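Local atomic coordinates of cyclin homolog (Herpesvirus saimiri, PDB entry 2F2C), a protein that is a viral D-type cyclin homolog that may promote cellular transformation and rapid T-cell proliferation during latent infection. Residues M59-E64 against Y249-L254; C182-Q187 against D240-A245; A100-G105 against S117-L122. One frame throughout, in Å; residues are numbered along the deposited sequence.

Contact 1 bridges the two halves of the chain, from helix 49-65 to the C-terminal tail; contact 3 lies wholly in the N-terminal cyclin domain and contact 2 in the C-terminal half. Contact 1 lies at the surface and mixes two aromatic rings, a leucine pair and a carboxylate. Contacts 2 and 3 are buried and mainly aliphatic: small alanines bring backbones close in the former, while one long leucine spans a wider gap in the latter. Lys-183 and Ile-186 of contact 2 touch Tyr-249 of contact 1, and Leu-62 of contact 1 touches Leu-119 of contact 3. Contacts 2 and 3 stand about 24 Å apart, centre to centre.

Contact 1: M59-E64 against Y249-L254; sequences MHLLCE and YDLEIL
His-60 overlaps the phenol of Tyr-249 at one corner of its imidazole, with CD2 of His-60 4.0 Å from CE1 of Tyr-249. The ring planes are inclined at 65°, so the pair is oblique and amounts to neither a stack nor an edge-to-face contact. Both aromatic groups leave their chains with CG opposite the backbone N (chi1 -176° for His-60), and the two side chains cross at about a right angle.

One turn further along the helix, Glu-64 and Tyr-249 reach toward each other from opposite directions. OE1 of Glu-64 stops 3.9 Å from OH of Tyr-249, too far for a hydrogen bond, and the planes of carboxylate and ring stand 74° apart. The other carboxylate oxygen, OE2 of Glu-64, accepts a weak bond from NE2 of His-60 at 3.5 Å, which ties the imidazole loosely to its own helix. Lys-183 adds a cation-pi contact to Tyr-249 and a long, weak ion pair to Glu-64, and its ammonium probably favours the ionised form of that carboxylate.

The apolar part consists of Leu-61 and Leu-251, whose side chains cross roughly perpendicularly; CD1 of Leu-61 lies 3.9 Å from CD2 of Leu-251. Just before that leucine, Asp-250 forms an Asx turn, its OD1 receiving the backbone N of Glu-252 at 3.3 Å. Beyond it, Ile-253 and Leu-254 rest on Ile-54, Thr-57 and Trp-58. The chain end following helix 232-247 thus folds back onto helix 49-65, joining the two halves of a tandem cyclin fold.

Contact 2: C182-Q187 against D240-A245; sequences CKALIQ and DQVSEA
The chi1 torsion of Gln-187 (-97°) brings its CG to 3.9 Å from CA of Ala-245, and the bend at chi2 (29°) turns the amide toward the carbonyl oxygen of Ala-245. CG1 of Val-242, opposite its own backbone N (chi1 165°), is the methyl that faces CB of Ala-184. The nearest CA atoms across the segments are those of Ala-184 and Ala-245, 4.6 Å apart, a spacing in keeping with two residues whose side chains are single methyls. The methyls themselves meet, CB of Ala-184 lying 3.7 Å from CB of Ala-245. The same Ala-184 CB is 4.0 Å from CG1 of Val-242, and since Val-242 and Ala-245 are three residues apart on their helix, the methyl of Ala-184 touches two neighbouring positions of one helical face.

In the C-terminal part of the cyclin fold, the last part of helix 170-184 and the turn after it lie here against helix 232-247. Segment 182-187 turns sharply: Ala-184 to Gln-187 make a type I beta turn, closed by Gln-187 N donating to Ala-184 O at 2.9 Å. That carbonyl oxygen of Ala-184 also has CB of Ala-245 against it, at 3.7 Å, so the turn's own acceptor forms part of the packed surface.

After the turn, CB of Gln-187 comes 3.8 Å from CB of Ala-245. Its amide follows the helix backbone without bonding to it: OE1 of Gln-187, as modelled, sits 3.4 Å from O of Ala-245, and both are acceptors. Around this buried patch Val-242 leans on Thr-205 of helix 195-208, Ala-245 on Ile-190, and Gln-187 reaches Thr-53 of helix 49-65.

Contact 3: A100-G105 against S117-L122; sequences ACVLIG and SKLTYL
Within the N-terminal cyclin domain, the short, weakly bonded helix 116-119 docks on helix 94-109 through a single leucine. Leu-119 supplies the whole contact from its side, and Val-102 and Leu-103, consecutive residues of the longer helix, receive it. The backbones stay well apart, with the CA atoms of Leu-103 and Leu-119 separated by 8.1 Å, so it is side-chain reach that closes the gap.

The two methyls of Leu-119 divide the work. CD1 of Leu-119 lies 3.8 Å from CB of Leu-103, near the root of that side chain. It also comes within 4.0 Å of CD1 of Leu-103, so the methyl meets both the base and one branch tip of its partner. CD2 of Leu-119 turns instead to Val-102, reaching its CG1 at a looser 4.3 Å. Leu-119 has its CG opposite the carbonyl carbon (chi1 -66°), an orientation that extends the branch across to helix 94-109. Leu-103 takes the other course, its CG opposite the backbone N (chi1 -177°), and the two leucines meet at a slant. No hydrogen bond joins the segments, and the contact is purely apolar. Through the receiving segment run the helical bonds from Ile-104 N to Ala-100 O and from Gly-105 N to Cys-101 O.

Leu-119 is also covered by helix 49-65, where CD2 of Leu-62 comes 3.7 Å from CD2 of Leu-119. Val-102 touches Met-59 of that same helix and Ser-76 of helix 72-83, while Leu-103 reaches Glu-136 of helix 129-142. Leu-103 also packs on the backbone of another protein chain in the assembly, consistent with helix 94-109 being among those that face the kinase in other cyclins.

Contact 1: M59-E64 against Y249-L254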
loop_
_atom_site.group_PDB
_atom_site.type_symbol
_atom_site.label_atom_id
_atom_site.label_comp_id
_atom_site.label_asym_id
_atom_site.label_seq_id
_atom_site.Cartn_x
_atom_site.Cartn_y
_atom_site.Cartn_z
ATOM N N MET A 59 6.179 -15.955 -16.900
ATOM C CA MET A 59 6.068 -14.847 -15.941
ATOM C C MET A 59 6.385 -15.325 -14.501
ATOM O O MET A 59 7.115 -14.661 -13.740
ATOM C CB MET A 59 4.673 -14.231 -16.027
ATOM C CG MET A 59 4.340 -13.565 -17.376
ATOM S SD MET A 59 2.611 -12.944 -17.463
ATOM C CE MET A 59 2.514 -11.868 -16.009
ATOM N N HIS A 60 5.849 -16.502 -14.161
ATOM C CA HIS A 60 6.164 -17.158 -12.903
ATOM C C HIS A 60 7.655 -17.448 -12.726
ATOM O O HIS A 60 8.252 -17.079 -11.703
ATOM C CB HIS A 60 5.372 -18.445 -12.720
ATOM C CG HIS A 60 5.610 -19.093 -11.396
ATOM N ND1 HIS A 60 4.838 -18.824 -10.287
ATOM C CD2 HIS A 60 6.563 -19.967 -10.989
ATOM C CE1 HIS A 60 5.291 -19.517 -9.256
ATOM N NE2 HIS A 60 6.339 -20.217 -9.656
ATOM N N LEU A 61 8.253 -18.117 -13.709
ATOM C CA LEU A 61 9.672 -18.449 -13.625
ATOM C C LEU A 61 10.474 -17.195 -13.298
ATOM O O LEU A 61 11.353 -17.207 -12.436
ATOM C CB LEU A 61 10.176 -19.076 -14.920
ATOM C CG LEU A 61 11.577 -19.676 -14.844
ATOM C CD1 LEU A 61 11.631 -20.813 -13.827
ATOM C CD2 LEU A 61 12.017 -20.160 -16.216
ATOM N N LEU A 62 10.125 -16.118 -13.990
ATOM C CA LEU A 62 10.814 -14.859 -13.919
ATOM C C LEU A 62 10.821 -14.303 -12.479
ATOM O O LEU A 62 11.887 -13.881 -11.975
ATOM C CB LEU A 62 10.129 -13.908 -14.882
ATOM C CG LEU A 62 10.902 -12.871 -15.677
ATOM C CD1 LEU A 62 12.248 -13.356 -16.102
ATOM C CD2 LEU A 62 10.071 -12.509 -16.897
ATOM N N CYS A 63 9.657 -14.334 -11.819
ATOM C CA CYS A 63 9.532 -13.894 -10.432
ATOM C C CYS A 63 10.265 -14.822 -9.471
ATOM O O CYS A 63 10.968 -14.363 -8.573
ATOM C CB CYS A 63 8.070 -13.804 -10.029
ATOM S SG CYS A 63 7.091 -12.691 -11.063
ATOM N N GLU A 64 10.097 -16.123 -9.663
ATOM C CA GLU A 64 10.755 -17.136 -8.845
ATOM C C GLU A 64 12.266 -16.987 -8.974
ATOM O O GLU A 64 12.977 -16.949 -7.975
ATOM C CB GLU A 64 10.321 -18.523 -9.327
ATOM C CG GLU A 64 10.475 -19.691 -8.366
ATOM C CD GLU A 64 10.105 -21.029 -9.030
ATOM O OE1 GLU A 64 10.666 -21.355 -10.110
ATOM O OE2 GLU A 64 9.239 -21.768 -8.491
ATOM N N TYR A 249 1.842 -27.862 -12.838
ATOM C CA TYR A 249 3.009 -27.050 -13.135
ATOM C C TYR A 249 4.108 -27.850 -13.850
ATOM O O TYR A 249 4.403 -28.998 -13.476
ATOM C CB TYR A 249 3.524 -26.447 -11.831
ATOM C CG TYR A 249 4.792 -25.671 -11.981
ATOM C CD1 TYR A 249 4.774 -24.353 -12.439
ATOM C CD2 TYR A 249 6.021 -26.252 -11.672
ATOM C CE1 TYR A 249 5.953 -23.634 -12.592
ATOM C CE2 TYR A 249 7.195 -25.542 -11.812
ATOM C CZ TYR A 249 7.154 -24.233 -12.271
ATOM O OH TYR A 249 8.326 -23.531 -12.411
ATOM N N ASP A 250 4.709 -27.251 -14.878
ATOM C CA ASP A 250 5.586 -28.002 -15.797
ATOM C C ASP A 250 6.411 -27.048 -16.684
ATOM O O ASP A 250 5.876 -26.435 -17.608
ATOM C CB ASP A 250 4.744 -28.968 -16.664
ATOM C CG ASP A 250 5.572 -30.124 -17.285
ATOM O OD1 ASP A 250 6.829 -30.118 -17.215
ATOM O OD2 ASP A 250 5.034 -31.099 -17.877
ATOM N N LEU A 251 7.711 -26.926 -16.408
ATOM C CA LEU A 251 8.573 -26.067 -17.228
ATOM C C LEU A 251 8.743 -26.612 -18.651
ATOM O O LEU A 251 8.949 -25.846 -19.587
ATOM C CB LEU A 251 9.927 -25.795 -16.553
ATOM C CG LEU A 251 9.845 -24.885 -15.317
ATOM C CD1 LEU A 251 11.121 -24.897 -14.479
ATOM C CD2 LEU A 251 9.476 -23.456 -15.688
ATOM N N GLU A 252 8.620 -27.923 -18.815
ATOM C CA GLU A 252 8.666 -28.535 -20.138
ATOM C C GLU A 252 7.798 -27.817 -21.178
ATOM O O GLU A 252 8.111 -27.850 -22.362
ATOM C CB GLU A 252 8.289 -30.022 -20.067
ATOM C CG GLU A 252 9.370 -30.923 -19.476
ATOM C CD GLU A 252 8.854 -32.302 -19.063
ATOM O OE1 GLU A 252 7.782 -32.374 -18.411
ATOM O OE2 GLU A 252 9.518 -33.328 -19.377
ATOM N N ILE A 253 6.732 -27.150 -20.729
ATOM C CA ILE A 253 5.719 -26.554 -21.638
ATOM C C ILE A 253 6.122 -25.260 -22.369
ATOM O O ILE A 253 5.488 -24.898 -23.363
ATOM C CB ILE A 253 4.342 -26.317 -20.917
ATOM C CG1 ILE A 253 4.390 -25.056 -20.049
ATOM C CG2 ILE A 253 3.854 -27.581 -20.161
ATOM C CD1 ILE A 253 3.044 -24.437 -19.821
ATOM N N LEU A 254 7.141 -24.561 -21.868
ATOM C CA LEU A 254 7.597 -23.307 -22.479
ATOM C C LEU A 254 8.184 -23.519 -23.873
ATOM O O LEU A 254 9.401 -23.672 -24.058
ATOM C CB LEU A 254 8.627 -22.613 -21.596
ATOM C CG LEU A 254 8.117 -22.236 -20.230
ATOM C CD1 LEU A 254 9.283 -21.940 -19.346
ATOM C CD2 LEU A 254 7.227 -21.032 -20.372
ATOM O OXT LEU A 254 7.435 -23.538 -24.855
#

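Contact 2: C182-Q187 against D240-A245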
loop_
_atom_site.group_PDB
_atom_site.type_symbol
_atom_site.label_atom_id
_atom_site.label_comp_id
_atom_site.label_asym_id
_atom_site.label_seq_id
_atom_site.Cartn_x
_atom_site.Cartn_y
_atom_site.Cartn_z
ATOM N N CYS A 182 0.814 -19.228 -5.680
ATOM C CA CYS A 182 1.477 -18.698 -6.878
ATOM C C CYS A 182 1.623 -19.692 -8.017
ATOM O O CYS A 182 1.558 -19.288 -9.166
ATOM C CB CYS A 182 2.829 -18.112 -6.561
ATOM S SG CYS A 182 2.746 -16.544 -5.689
ATOM N N LYS A 183 1.816 -20.977 -7.740
ATOM C CA LYS A 183 1.894 -21.919 -8.862
ATOM C C LYS A 183 0.511 -22.234 -9.439
ATOM O O LYS A 183 0.334 -22.189 -10.654
ATOM C CB LYS A 183 2.653 -23.192 -8.507
ATOM C CG LYS A 183 4.185 -23.046 -8.515
ATOM C CD LYS A 183 4.849 -24.410 -8.651
ATOM C CE LYS A 183 6.368 -24.309 -8.741
ATOM N NZ LYS A 183 7.047 -24.176 -7.422
ATOM N N ALA A 184 -0.474 -22.515 -8.577
ATOM C CA ALA A 184 -1.863 -22.784 -9.009
ATOM C C ALA A 184 -2.405 -21.737 -9.982
ATOM O O ALA A 184 -3.010 -22.093 -10.988
ATOM C CB ALA A 184 -2.783 -22.917 -7.805
ATOM N N LEU A 185 -2.148 -20.457 -9.690
ATOM C CA LEU A 185 -2.612 -19.324 -10.514
ATOM C C LEU A 185 -2.179 -19.377 -11.979
ATOM O O LEU A 185 -2.640 -18.566 -12.778
ATOM C CB LEU A 185 -2.163 -17.988 -9.914
ATOM C CG LEU A 185 -3.065 -17.444 -8.812
ATOM C CD1 LEU A 185 -2.327 -16.499 -7.924
ATOM C CD2 LEU A 185 -4.273 -16.768 -9.392
ATOM N N ILE A 186 -1.278 -20.300 -12.319
ATOM C CA ILE A 186 -0.888 -20.525 -13.711
ATOM C C ILE A 186 -2.056 -21.139 -14.498
ATOM O O ILE A 186 -2.278 -20.815 -15.672
ATOM C CB ILE A 186 0.392 -21.439 -13.783
ATOM C CG1 ILE A 186 1.599 -20.697 -13.214
ATOM C CG2 ILE A 186 0.698 -21.903 -15.209
ATOM C CD1 ILE A 186 2.940 -21.440 -13.375
ATOM N N GLN A 187 -2.791 -22.025 -13.836
ATOM C CA GLN A 187 -3.847 -22.808 -14.468
ATOM C C GLN A 187 -5.138 -22.000 -14.750
ATOM O O GLN A 187 -5.596 -21.207 -13.899
ATOM C CB GLN A 187 -4.141 -24.040 -13.612
ATOM C CG GLN A 187 -3.448 -25.322 -14.044
ATOM C CD GLN A 187 -2.128 -25.100 -14.751
ATOM O OE1 GLN A 187 -1.071 -25.116 -14.121
ATOM N NE2 GLN A 187 -2.185 -24.886 -16.056
ATOM N N ASP A 240 -9.429 -28.920 -3.504
ATOM C CA ASP A 240 -9.038 -29.871 -4.543
ATOM C C ASP A 240 -8.620 -29.219 -5.867
ATOM O O ASP A 240 -7.783 -29.762 -6.583
ATOM C CB ASP A 240 -10.136 -30.920 -4.770
ATOM C CG ASP A 240 -10.381 -31.794 -3.536
ATOM O OD1 ASP A 240 -9.882 -31.466 -2.429
ATOM O OD2 ASP A 240 -11.074 -32.828 -3.575
ATOM N N GLN A 241 -9.177 -28.057 -6.189
ATOM C CA GLN A 241 -8.836 -27.394 -7.446
ATOM C C GLN A 241 -7.441 -26.793 -7.413
ATOM O O GLN A 241 -6.684 -26.933 -8.387
ATOM C CB GLN A 241 -9.848 -26.323 -7.787
ATOM C CG GLN A 241 -10.968 -26.837 -8.644
ATOM C CD GLN A 241 -12.073 -25.820 -8.782
ATOM O OE1 GLN A 241 -12.643 -25.390 -7.779
ATOM N NE2 GLN A 241 -12.365 -25.413 -10.020
ATOM N N VAL A 242 -7.113 -26.129 -6.303
ATOM C CA VAL A 242 -5.808 -25.530 -6.114
ATOM C C VAL A 242 -4.748 -26.636 -6.126
ATOM O O VAL A 242 -3.789 -26.586 -6.898
ATOM C CB VAL A 242 -5.714 -24.714 -4.772
ATOM C CG1 VAL A 242 -4.257 -24.417 -4.438
ATOM C CG2 VAL A 242 -6.544 -23.424 -4.825
ATOM N N SER A 243 -4.943 -27.640 -5.281
ATOM C CA SER A 243 -4.076 -28.807 -5.248
ATOM C C SER A 243 -3.786 -29.401 -6.643
ATOM O O SER A 243 -2.638 -29.707 -6.965
ATOM C CB SER A 243 -4.669 -29.854 -4.314
ATOM O OG SER A 243 -3.866 -31.009 -4.314
ATOM N N GLU A 244 -4.818 -29.548 -7.470
ATOM C CA GLU A 244 -4.640 -30.086 -8.821
ATOM C C GLU A 244 -3.898 -29.101 -9.722
ATOM O O GLU A 244 -2.983 -29.479 -10.445
ATOM C CB GLU A 244 -5.976 -30.462 -9.450
ATOM C CG GLU A 244 -6.898 -31.251 -8.534
ATOM C CD GLU A 244 -6.679 -32.754 -8.585
ATOM O OE1 GLU A 244 -5.559 -33.187 -8.965
ATOM O OE2 GLU A 244 -7.640 -33.508 -8.252
ATOM N N ALA A 245 -4.297 -27.838 -9.678
ATOM C CA ALA A 245 -3.611 -26.784 -10.430
ATOM C C ALA A 245 -2.098 -26.769 -10.136
ATOM O O ALA A 245 -1.270 -26.675 -11.062
ATOM C CB ALA A 245 -4.244 -25.435 -10.132
#

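Contact 3: A100-G105 against S117-L122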
loop_
_atom_site.group_PDB
_atom_site.type_symbol
_atom_site.label_atom_id
_atom_site.label_comp_id
_atom_site.label_asym_id
_atom_site.label_seq_id
_atom_site.Cartn_x
_atom_site.Cartn_y
_atom_site.Cartn_z
ATOM N N ALA A 100 5.424 -6.612 -19.633
ATOM C CA ALA A 100 5.128 -5.302 -19.058
ATOM C C ALA A 100 4.195 -5.356 -17.851
ATOM O O ALA A 100 4.123 -4.394 -17.077
ATOM C CB ALA A 100 4.599 -4.370 -20.105
ATOM N N CYS A 101 3.488 -6.471 -17.682
ATOM C CA CYS A 101 2.699 -6.688 -16.476
ATOM C C CYS A 101 3.602 -6.944 -15.277
ATOM O O CYS A 101 3.473 -6.274 -14.252
ATOM C CB CYS A 101 1.703 -7.815 -16.672
ATOM S SG CYS A 101 0.592 -7.460 -18.054
ATOM N N VAL A 102 4.538 -7.876 -15.407
ATOM C CA VAL A 102 5.549 -8.106 -14.373
ATOM C C VAL A 102 6.306 -6.818 -14.055
ATOM O O VAL A 102 6.641 -6.566 -12.901
ATOM C CB VAL A 102 6.544 -9.217 -14.787
ATOM C CG1 VAL A 102 7.742 -9.261 -13.862
ATOM C CG2 VAL A 102 5.849 -10.552 -14.785
ATOM N N LEU A 103 6.577 -6.000 -15.072
ATOM C CA LEU A 103 7.260 -4.738 -14.831
ATOM C C LEU A 103 6.398 -3.873 -13.906
ATOM O O LEU A 103 6.871 -3.454 -12.843
ATOM C CB LEU A 103 7.636 -4.001 -16.126
ATOM C CG LEU A 103 8.427 -2.686 -15.956
ATOM C CD1 LEU A 103 9.806 -2.919 -15.381
ATOM C CD2 LEU A 103 8.567 -1.943 -17.261
ATOM N N ILE A 104 5.134 -3.648 -14.278
ATOM C CA ILE A 104 4.254 -2.820 -13.454
ATOM C C ILE A 104 4.112 -3.410 -12.047
ATOM O O ILE A 104 4.266 -2.681 -11.048
ATOM C CB ILE A 104 2.875 -2.565 -14.152
ATOM C CG1 ILE A 104 3.053 -1.638 -15.360
ATOM C CG2 ILE A 104 1.895 -1.893 -13.214
ATOM C CD1 ILE A 104 1.990 -1.773 -16.408
ATOM N N GLY A 105 3.859 -4.724 -11.992
ATOM C CA GLY A 105 3.676 -5.480 -10.745
ATOM C C GLY A 105 4.861 -5.356 -9.810
ATOM O O GLY A 105 4.713 -4.950 -8.650
ATOM N N SER A 117 15.878 -3.225 -18.968
ATOM C CA SER A 117 17.139 -3.804 -19.459
ATOM C C SER A 117 17.389 -5.244 -18.983
ATOM O O SER A 117 18.503 -5.760 -19.075
ATOM C CB SER A 117 18.302 -2.906 -19.016
ATOM O OG SER A 117 18.258 -2.692 -17.611
ATOM N N LYS A 118 16.342 -5.890 -18.489
ATOM C CA LYS A 118 16.463 -7.183 -17.859
ATOM C C LYS A 118 15.350 -8.083 -18.345
ATOM O O LYS A 118 15.512 -9.285 -18.388
ATOM C CB LYS A 118 16.373 -7.012 -16.348
ATOM C CG LYS A 118 16.992 -8.119 -15.532
ATOM C CD LYS A 118 16.965 -7.786 -14.033
ATOM C CE LYS A 118 18.107 -6.867 -13.626
ATOM N NZ LYS A 118 18.378 -6.987 -12.171
ATOM N N LEU A 119 14.207 -7.496 -18.692
ATOM C CA LEU A 119 13.096 -8.255 -19.273
ATOM C C LEU A 119 13.264 -8.336 -20.789
ATOM O O LEU A 119 12.847 -9.305 -21.428
ATOM C CB LEU A 119 11.764 -7.591 -18.939
ATOM C CG LEU A 119 11.304 -7.558 -17.485
ATOM C CD1 LEU A 119 10.345 -6.398 -17.297
ATOM C CD2 LEU A 119 10.653 -8.864 -17.057
ATOM N N THR A 120 13.874 -7.293 -21.350
ATOM C CA THR A 120 14.178 -7.227 -22.772
ATOM C C THR A 120 15.198 -8.307 -23.127
ATOM O O THR A 120 14.838 -9.349 -23.666
ATOM C CB THR A 120 14.699 -5.807 -23.162
ATOM O OG1 THR A 120 15.712 -5.385 -22.236
ATOM C CG2 THR A 120 13.604 -4.749 -22.988
ATOM N N TYR A 121 16.459 -8.047 -22.793
ATOM C CA TYR A 121 17.571 -8.976 -22.978
ATOM C C TYR A 121 17.177 -10.429 -22.650
ATOM O O TYR A 121 17.651 -11.376 -23.278
ATOM C CB TYR A 121 18.739 -8.501 -22.109
ATOM C CG TYR A 121 19.997 -9.336 -22.184
ATOM C CD1 TYR A 121 20.890 -9.188 -23.242
ATOM C CD2 TYR A 121 20.309 -10.249 -21.174
ATOM C CE1 TYR A 121 22.048 -9.941 -23.302
ATOM C CE2 TYR A 121 21.459 -11.012 -21.223
ATOM C CZ TYR A 121 22.327 -10.852 -22.291
ATOM O OH TYR A 121 23.479 -11.604 -22.352
ATOM N N LEU A 122 16.293 -10.580 -21.668
ATOM C CA LEU A 122 15.684 -11.862 -21.331
ATOM C C LEU A 122 14.258 -11.968 -21.909
ATOM O O LEU A 122 13.284 -12.078 -21.154
ATOM C CB LEU A 122 15.619 -12.009 -19.807
ATOM C CG LEU A 122 16.865 -12.222 -18.947
ATOM C CD1 LEU A 122 17.977 -11.214 -19.201
ATOM C CD2 LEU A 122 16.435 -12.179 -17.499
#